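Local coordinates for protein CsuE (Acinetobacter baumannii, PDB 6FJY) that serves as the tip adhesion subunit of archaic chaperone-usher Csu pili and probably mediates the attachment that underlies biofilm formation, at residues M45-Y50 and F152-L157; I247-N250 and R255-S258. All coordinates share one frame; numbering follows the deposited sequence.

Interaction 1 (M45-Y50 and F152-L157)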
ATOM      1  N   MET D  45      -3.895  42.759  10.112  1.00 82.25           N
ATOM      2  CA  MET D  45      -3.856  41.567  10.941  1.00 87.28           C
ATOM      3  C   MET D  45      -4.859  40.537  10.452  1.00 76.90           C
ATOM      4  O   MET D  45      -5.990  40.867  10.089  1.00 64.30           O
ATOM      5  CB  MET D  45      -4.165  41.942  12.392  1.00 91.39           C
ATOM      6  CG  MET D  45      -3.957  40.836  13.388  1.00 85.94           C
ATOM      7  SD  MET D  45      -2.234  40.644  13.804  1.00 64.58           S
ATOM      8  CE  MET D  45      -2.444  39.994  15.441  1.00 79.88           C
ATOM      9  N   THR D  46      -4.442  39.283  10.448  1.00 71.28           N
ATOM     10  CA  THR D  46      -5.368  38.181  10.233  1.00 63.26           C
ATOM     11  C   THR D  46      -5.757  37.649  11.604  1.00 68.99           C
ATOM     12  O   THR D  46      -4.942  37.019  12.286  1.00 65.76           O
ATOM     13  CB  THR D  46      -4.736  37.087   9.376  1.00 62.51           C
ATOM     14  OG1 THR D  46      -4.207  37.657   8.168  1.00 55.43           O
ATOM     15  CG2 THR D  46      -5.770  36.016   9.053  1.00 57.20           C
ATOM     16  N   TYR D  47      -6.991  37.926  12.025  1.00 82.44           N
ATOM     17  CA  TYR D  47      -7.471  37.404  13.294  1.00 74.50           C
ATOM     18  C   TYR D  47      -8.023  36.007  13.084  1.00 75.64           C
ATOM     19  O   TYR D  47      -8.803  35.770  12.155  1.00 57.72           O
ATOM     20  CB  TYR D  47      -8.539  38.304  13.905  1.00 66.12           C
ATOM     21  CG  TYR D  47      -8.064  39.685  14.273  1.00 63.38           C
ATOM     22  CD1 TYR D  47      -7.430  39.930  15.481  1.00 65.39           C
ATOM     23  CD2 TYR D  47      -8.263  40.751  13.412  1.00 75.01           C
ATOM     24  CE1 TYR D  47      -6.999  41.206  15.817  1.00 75.78           C
ATOM     25  CE2 TYR D  47      -7.849  42.022  13.738  1.00 83.68           C
ATOM     26  CZ  TYR D  47      -7.217  42.249  14.940  1.00 76.89           C
ATOM     27  OH  TYR D  47      -6.804  43.521  15.246  1.00 71.13           O
ATOM     28  N   LEU D  48      -7.602  35.083  13.944  1.00 77.09           N
ATOM     29  CA  LEU D  48      -8.098  33.713  13.904  1.00 72.23           C
ATOM     30  C   LEU D  48      -7.819  33.055  15.245  1.00 74.29           C
ATOM     31  O   LEU D  48      -6.658  32.948  15.652  1.00 66.60           O
ATOM     32  CB  LEU D  48      -7.446  32.926  12.775  1.00 61.60           C
ATOM     33  CG  LEU D  48      -8.174  31.645  12.354  1.00 69.25           C
ATOM     34  CD1 LEU D  48      -7.898  31.359  10.894  1.00 73.93           C
ATOM     35  CD2 LEU D  48      -7.759  30.456  13.209  1.00 74.47           C
ATOM     36  N   LYS D  49      -8.880  32.634  15.927  1.00 75.48           N
ATOM     37  CA  LYS D  49      -8.795  31.712  17.045  1.00 73.72           C
ATOM     38  C   LYS D  49      -9.802  30.594  16.802  1.00 81.69           C
ATOM     39  O   LYS D  49     -10.808  30.783  16.109  1.00 69.14           O
ATOM     40  CB  LYS D  49      -9.051  32.411  18.395  1.00 81.28           C
ATOM     41  CG  LYS D  49     -10.499  32.458  18.860  1.00 91.53           C
ATOM     42  CD  LYS D  49     -10.627  33.163  20.235  1.00 89.35           C
ATOM     43  CE  LYS D  49     -12.061  33.118  20.762  1.00 82.62           C
ATOM     44  NZ  LYS D  49     -12.290  33.945  21.986  1.00 86.11           N
ATOM     45  N   TYR D  50      -9.505  29.409  17.334  1.00 84.33           N
ATOM     46  CA  TYR D  50     -10.370  28.254  17.145  1.00 83.10           C
ATOM     47  C   TYR D  50     -10.677  27.606  18.487  1.00 81.42           C
ATOM     48  O   TYR D  50     -10.024  27.870  19.499  1.00 66.70           O
ATOM     49  CB  TYR D  50      -9.763  27.211  16.179  1.00 91.97           C
ATOM     50  CG  TYR D  50      -8.489  26.519  16.650  1.00 94.55           C
ATOM     51  CD1 TYR D  50      -8.538  25.346  17.398  1.00 85.87           C
ATOM     52  CD2 TYR D  50      -7.239  27.024  16.318  1.00 86.86           C
ATOM     53  CE1 TYR D  50      -7.372  24.710  17.821  1.00 87.22           C
ATOM     54  CE2 TYR D  50      -6.081  26.393  16.732  1.00 88.33           C
ATOM     55  CZ  TYR D  50      -6.152  25.243  17.480  1.00 84.78           C
ATOM     56  OH  TYR D  50      -4.989  24.637  17.883  1.00 87.13           O
ATOM     57  N   PHE D 152     -18.226  39.322  13.770  1.00100.58           N
ATOM     58  CA  PHE D 152     -16.869  39.794  14.004  1.00 97.27           C
ATOM     59  C   PHE D 152     -16.787  41.308  13.859  1.00101.41           C
ATOM     60  O   PHE D 152     -17.360  41.891  12.935  1.00100.83           O
ATOM     61  CB  PHE D 152     -15.885  39.128  13.040  1.00 95.83           C
ATOM     62  CG  PHE D 152     -14.492  39.006  13.598  1.00 82.67           C
ATOM     63  CD1 PHE D 152     -13.662  40.110  13.679  1.00 66.51           C
ATOM     64  CD2 PHE D 152     -14.028  37.792  14.076  1.00 73.00           C
ATOM     65  CE1 PHE D 152     -12.398  40.008  14.217  1.00 76.31           C
ATOM     66  CE2 PHE D 152     -12.767  37.684  14.611  1.00 73.59           C
ATOM     67  CZ  PHE D 152     -11.948  38.796  14.679  1.00 77.01           C
ATOM     68  N   ARG D 153     -16.046  41.938  14.771  1.00110.17           N
ATOM     69  CA  ARG D 153     -15.880  43.390  14.787  1.00110.51           C
ATOM     70  C   ARG D 153     -14.405  43.710  15.005  1.00111.06           C
ATOM     71  O   ARG D 153     -13.871  43.468  16.091  1.00114.36           O
ATOM     72  CB  ARG D 153     -16.748  44.034  15.872  1.00108.53           C
ATOM     73  N   ARG D 154     -13.747  44.243  13.976  1.00106.58           N
ATOM     74  CA  ARG D 154     -12.397  44.778  14.111  1.00103.79           C
ATOM     75  C   ARG D 154     -12.481  46.232  14.562  1.00119.14           C
ATOM     76  O   ARG D 154     -13.297  47.005  14.047  1.00119.70           O
ATOM     77  CB  ARG D 154     -11.626  44.695  12.787  1.00103.83           C
ATOM     78  CG  ARG D 154     -11.561  43.312  12.140  1.00 89.17           C
ATOM     79  CD  ARG D 154     -11.159  43.391  10.663  1.00 94.88           C
ATOM     80  NE  ARG D 154      -9.732  43.650  10.489  1.00108.43           N
ATOM     81  CZ  ARG D 154      -8.809  42.709  10.302  1.00104.69           C
ATOM     82  NH1 ARG D 154      -9.156  41.430  10.246  1.00102.50           N
ATOM     83  NH2 ARG D 154      -7.534  43.051  10.167  1.00 99.74           N
ATOM     84  N   GLY D 155     -11.645  46.596  15.529  1.00118.79           N
ATOM     85  CA  GLY D 155     -11.497  47.981  15.924  1.00111.25           C
ATOM     86  C   GLY D 155     -10.150  48.520  15.495  1.00102.12           C
ATOM     87  O   GLY D 155      -9.719  48.283  14.363  1.00 98.92           O
ATOM     88  N   ALA D 156      -9.467  49.233  16.393  1.00108.83           N
ATOM     89  CA  ALA D 156      -8.098  49.677  16.157  1.00108.53           C
ATOM     90  C   ALA D 156      -7.111  48.925  17.044  1.00119.79           C
ATOM     91  O   ALA D 156      -6.252  48.194  16.541  1.00114.42           O
ATOM     92  CB  ALA D 156      -7.971  51.187  16.384  1.00103.79           C
ATOM     93  N   LEU D 157      -7.214  49.101  18.360  1.00125.40           N
ATOM     94  CA  LEU D 157      -6.371  48.356  19.293  1.00124.82           C
ATOM     95  C   LEU D 157      -7.164  47.954  20.532  1.00118.11           C
ATOM     96  O   LEU D 157      -6.973  46.864  21.069  1.00116.53           O
ATOM     97  CB  LEU D 157      -5.135  49.170  19.696  1.00133.19           C
ATOM     98  CG  LEU D 157      -4.170  49.605  18.586  1.00135.07           C
ATOM     99  CD1 LEU D 157      -4.524  51.001  18.081  1.00133.15           C
ATOM    100  CD2 LEU D 157      -2.715  49.536  19.048  1.00136.99           C
TER
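Phe152 reaches Tyr47 first: CZ, at the end of its ring, lies 3.5 Å from Tyr47 CB, at the root of the tyrosine side chain. CG of Phe152 is anti to the backbone N (chi1 -152°), which carries the ring out toward Tyr47. The two side chains cross at about a right angle, and their rings, with centroids 6.0 Å apart, are obliquely inclined. Phe152 also rests on Ser134 of strand 119-136.

Two residues on, Arg154 meets the CD2-CE2 edge of the Tyr47 ring. The ring points this edge at one face of the guanidinium, with the two planes 72° apart, and Tyr47 CE2 comes within 3.6 Å of Arg154 CZ. A bend at chi3 (76°) swings the guanidinium round to the backbone of Met45. There Arg154 NH2 donates a fairly straight bond of 2.7 Å to a lone pair of Met45 O, while NH1 adds a weak one to the same oxygen; NH1 is also hydrogen-bonded to Ser134 OG. Met45 CG meanwhile covers one face of the Tyr47 ring, near its centre, so the tyrosine is held by Met45 on this face and by Arg154 at its edge.

The loop after strand 146-148 is thus fastened to the start of strand 47-54, a surface contact in the Ig-like beta sandwich formed by the N-terminal part of the adhesin.

Interaction 2 (I247-N250 and R255-S258)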
ATOM      1  N   ILE D 247      19.471 -25.511  -5.539  1.00 61.60           N
ATOM      2  CA  ILE D 247      19.077 -25.017  -4.228  1.00 75.37           C
ATOM      3  C   ILE D 247      17.974 -25.923  -3.701  1.00 72.66           C
ATOM      4  O   ILE D 247      17.068 -26.309  -4.450  1.00 66.17           O
ATOM      5  CB  ILE D 247      18.591 -23.553  -4.293  1.00 81.25           C
ATOM      6  CG1 ILE D 247      19.695 -22.618  -4.791  1.00 77.29           C
ATOM      7  CG2 ILE D 247      18.095 -23.089  -2.942  1.00 84.88           C
ATOM      8  CD1 ILE D 247      19.194 -21.223  -5.023  1.00 68.45           C
ATOM      9  N   PHE D 248      18.037 -26.250  -2.414  1.00 83.65           N
ATOM     10  CA  PHE D 248      17.103 -27.204  -1.834  1.00 81.81           C
ATOM     11  C   PHE D 248      16.489 -26.646  -0.559  1.00 72.55           C
ATOM     12  O   PHE D 248      17.188 -26.041   0.258  1.00 62.35           O
ATOM     13  CB  PHE D 248      17.802 -28.549  -1.583  1.00 91.63           C
ATOM     14  CG  PHE D 248      18.263 -29.215  -2.846  1.00 91.68           C
ATOM     15  CD1 PHE D 248      19.570 -29.091  -3.283  1.00 93.68           C
ATOM     16  CD2 PHE D 248      17.366 -29.920  -3.629  1.00 89.52           C
ATOM     17  CE1 PHE D 248      19.980 -29.685  -4.465  1.00 91.01           C
ATOM     18  CE2 PHE D 248      17.766 -30.516  -4.807  1.00 84.56           C
ATOM     19  CZ  PHE D 248      19.072 -30.399  -5.226  1.00 91.69           C
ATOM     20  N   LYS D 249      15.181 -26.871  -0.395  1.00 81.76           N
ATOM     21  CA  LYS D 249      14.469 -26.444   0.806  1.00 69.56           C
ATOM     22  C   LYS D 249      15.005 -27.183   2.026  1.00 72.09           C
ATOM     23  O   LYS D 249      15.194 -28.401   1.987  1.00 62.90           O
ATOM     24  CB  LYS D 249      12.966 -26.706   0.665  1.00 71.77           C
ATOM     25  CG  LYS D 249      12.290 -26.177  -0.609  1.00 62.50           C
ATOM     26  CD  LYS D 249      10.774 -26.428  -0.555  1.00 56.24           C
ATOM     27  CE  LYS D 249      10.131 -26.328  -1.936  1.00 73.20           C
ATOM     28  NZ  LYS D 249       8.656 -26.625  -1.919  1.00 84.81           N
ATOM     29  N   ASN D 250      15.259 -26.438   3.105  1.00 82.73           N
ATOM     30  CA  ASN D 250      15.731 -26.970   4.396  1.00 78.65           C
ATOM     31  C   ASN D 250      16.930 -27.879   4.126  1.00 79.04           C
ATOM     32  O   ASN D 250      17.832 -27.481   3.375  1.00 79.62           O
ATOM     33  CB  ASN D 250      14.561 -27.617   5.129  1.00 81.07           C
ATOM     34  CG  ASN D 250      13.396 -26.656   5.353  1.00 74.44           C
ATOM     35  OD1 ASN D 250      13.559 -25.562   5.906  1.00 59.08           O
ATOM     36  ND2 ASN D 250      12.213 -27.062   4.909  1.00 75.13           N
ATOM     37  N   ARG D 255      13.193 -29.529  -4.572  1.00105.39           N
ATOM     38  CA  ARG D 255      13.795 -28.403  -5.269  1.00 85.89           C
ATOM     39  C   ARG D 255      12.984 -27.123  -5.031  1.00 78.29           C
ATOM     40  O   ARG D 255      11.754 -27.140  -5.065  1.00 57.50           O
ATOM     41  CB  ARG D 255      13.891 -28.704  -6.762  1.00 76.51           C
ATOM     42  CG  ARG D 255      14.829 -27.773  -7.450  1.00 77.35           C
ATOM     43  CD  ARG D 255      14.958 -28.062  -8.926  1.00 76.03           C
ATOM     44  NE  ARG D 255      15.884 -27.120  -9.550  1.00 71.97           N
ATOM     45  CZ  ARG D 255      15.500 -26.066 -10.260  1.00 76.34           C
ATOM     46  NH1 ARG D 255      14.210 -25.841 -10.452  1.00 69.89           N
ATOM     47  NH2 ARG D 255      16.400 -25.247 -10.789  1.00 87.98           N
ATOM     48  N   TRP D 256      13.688 -26.016  -4.767  1.00 81.80           N
ATOM     49  CA  TRP D 256      13.089 -24.685  -4.622  1.00 77.97           C
ATOM     50  C   TRP D 256      13.244 -23.970  -5.954  1.00 69.68           C
ATOM     51  O   TRP D 256      14.327 -23.491  -6.291  1.00 67.66           O
ATOM     52  CB  TRP D 256      13.751 -23.894  -3.495  1.00 72.99           C
ATOM     53  CG  TRP D 256      13.040 -22.672  -3.096  1.00 70.05           C
ATOM     54  CD1 TRP D 256      11.866 -22.199  -3.611  1.00 67.72           C
ATOM     55  CD2 TRP D 256      13.435 -21.753  -2.075  1.00 62.03           C
ATOM     56  NE1 TRP D 256      11.504 -21.042  -2.966  1.00 70.62           N
ATOM     57  CE2 TRP D 256      12.452 -20.747  -2.019  1.00 76.02           C
ATOM     58  CE3 TRP D 256      14.522 -21.686  -1.200  1.00 63.07           C
ATOM     59  CZ2 TRP D 256      12.529 -19.676  -1.131  1.00 78.50           C
ATOM     60  CZ3 TRP D 256      14.594 -20.623  -0.306  1.00 74.56           C
ATOM     61  CH2 TRP D 256      13.601 -19.633  -0.281  1.00 78.75           C
ATOM     62  N   GLY D 257      12.161 -23.931  -6.723  1.00 69.02           N
ATOM     63  CA  GLY D 257      12.116 -23.258  -8.005  1.00 77.32           C
ATOM     64  C   GLY D 257      10.857 -22.421  -8.090  1.00 82.38           C
ATOM     65  O   GLY D 257      10.470 -21.741  -7.141  1.00 82.70           O
ATOM     66  N   SER D 258      10.205 -22.488  -9.245  1.00 89.84           N
ATOM     67  CA  SER D 258       8.935 -21.819  -9.483  1.00 91.28           C
ATOM     68  C   SER D 258       7.854 -22.858  -9.767  1.00 90.42           C
ATOM     69  O   SER D 258       8.079 -24.069  -9.677  1.00 84.93           O
ATOM     70  CB  SER D 258       9.046 -20.819 -10.638  1.00 90.09           C
ATOM     71  OG  SER D 258       9.368 -21.473 -11.850  1.00 92.08           O
TER
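Trp256 points its CB at strand 242-249, where an isolated beta bridge between Phe248 and Arg255 joins the following loop to the strand end in the Ig-like fold of the Spore Coat Protein U domain. Lys249 and Trp256 cross at about a right angle, the lysine CG packing 4.0 Å from Trp256 CB. Beyond CG the lysine is extended, and its CE passes 3.6 Å from Arg255 O as the chain runs on to bond Arg262 O through NZ. Trp256 leaves its backbone with CG anti to N (chi1 -168°), placing the indole close to Ile247, whose CG2 approaches CE3 obliquely at 4.2 Å. The buried indole NH is satisfied by Val218 O, and Trp263 meets the ring edge-to-face.

Arg255 takes the other direction: its CB points away from the strand and its chain is extended from CG to NE, ending in salt bridges to Asp246 and Glu261. Phe248 likewise starts away from the loop, yet its ring returns, CD2 lying 4.2 Å from Arg255 CA. The one backbone bond between the segments is long and weak, from Trp256 N to Ile247 O at 3.4 Å.

Following the chain from the N terminus, residues 45-50 enter strand 47-54, and interaction 1 closes when 152-157 returns about a hundred residues later, after the chain has passed through strands 119-136 and 146-148. It is a long-range closure within the N-terminal sandwich. Strand 167-184 then leads on through the C-terminal part of the chain, where interaction 2 closes a loop of only four intervening residues, tying the end of strand 242-249 to the segment before strand 263-264. The two contacts follow in series, neither nested nor crossed. The centres of interaction 1 and interaction 2 are about 72 Å apart, on opposite sides of the chain's centre, and the two do not touch.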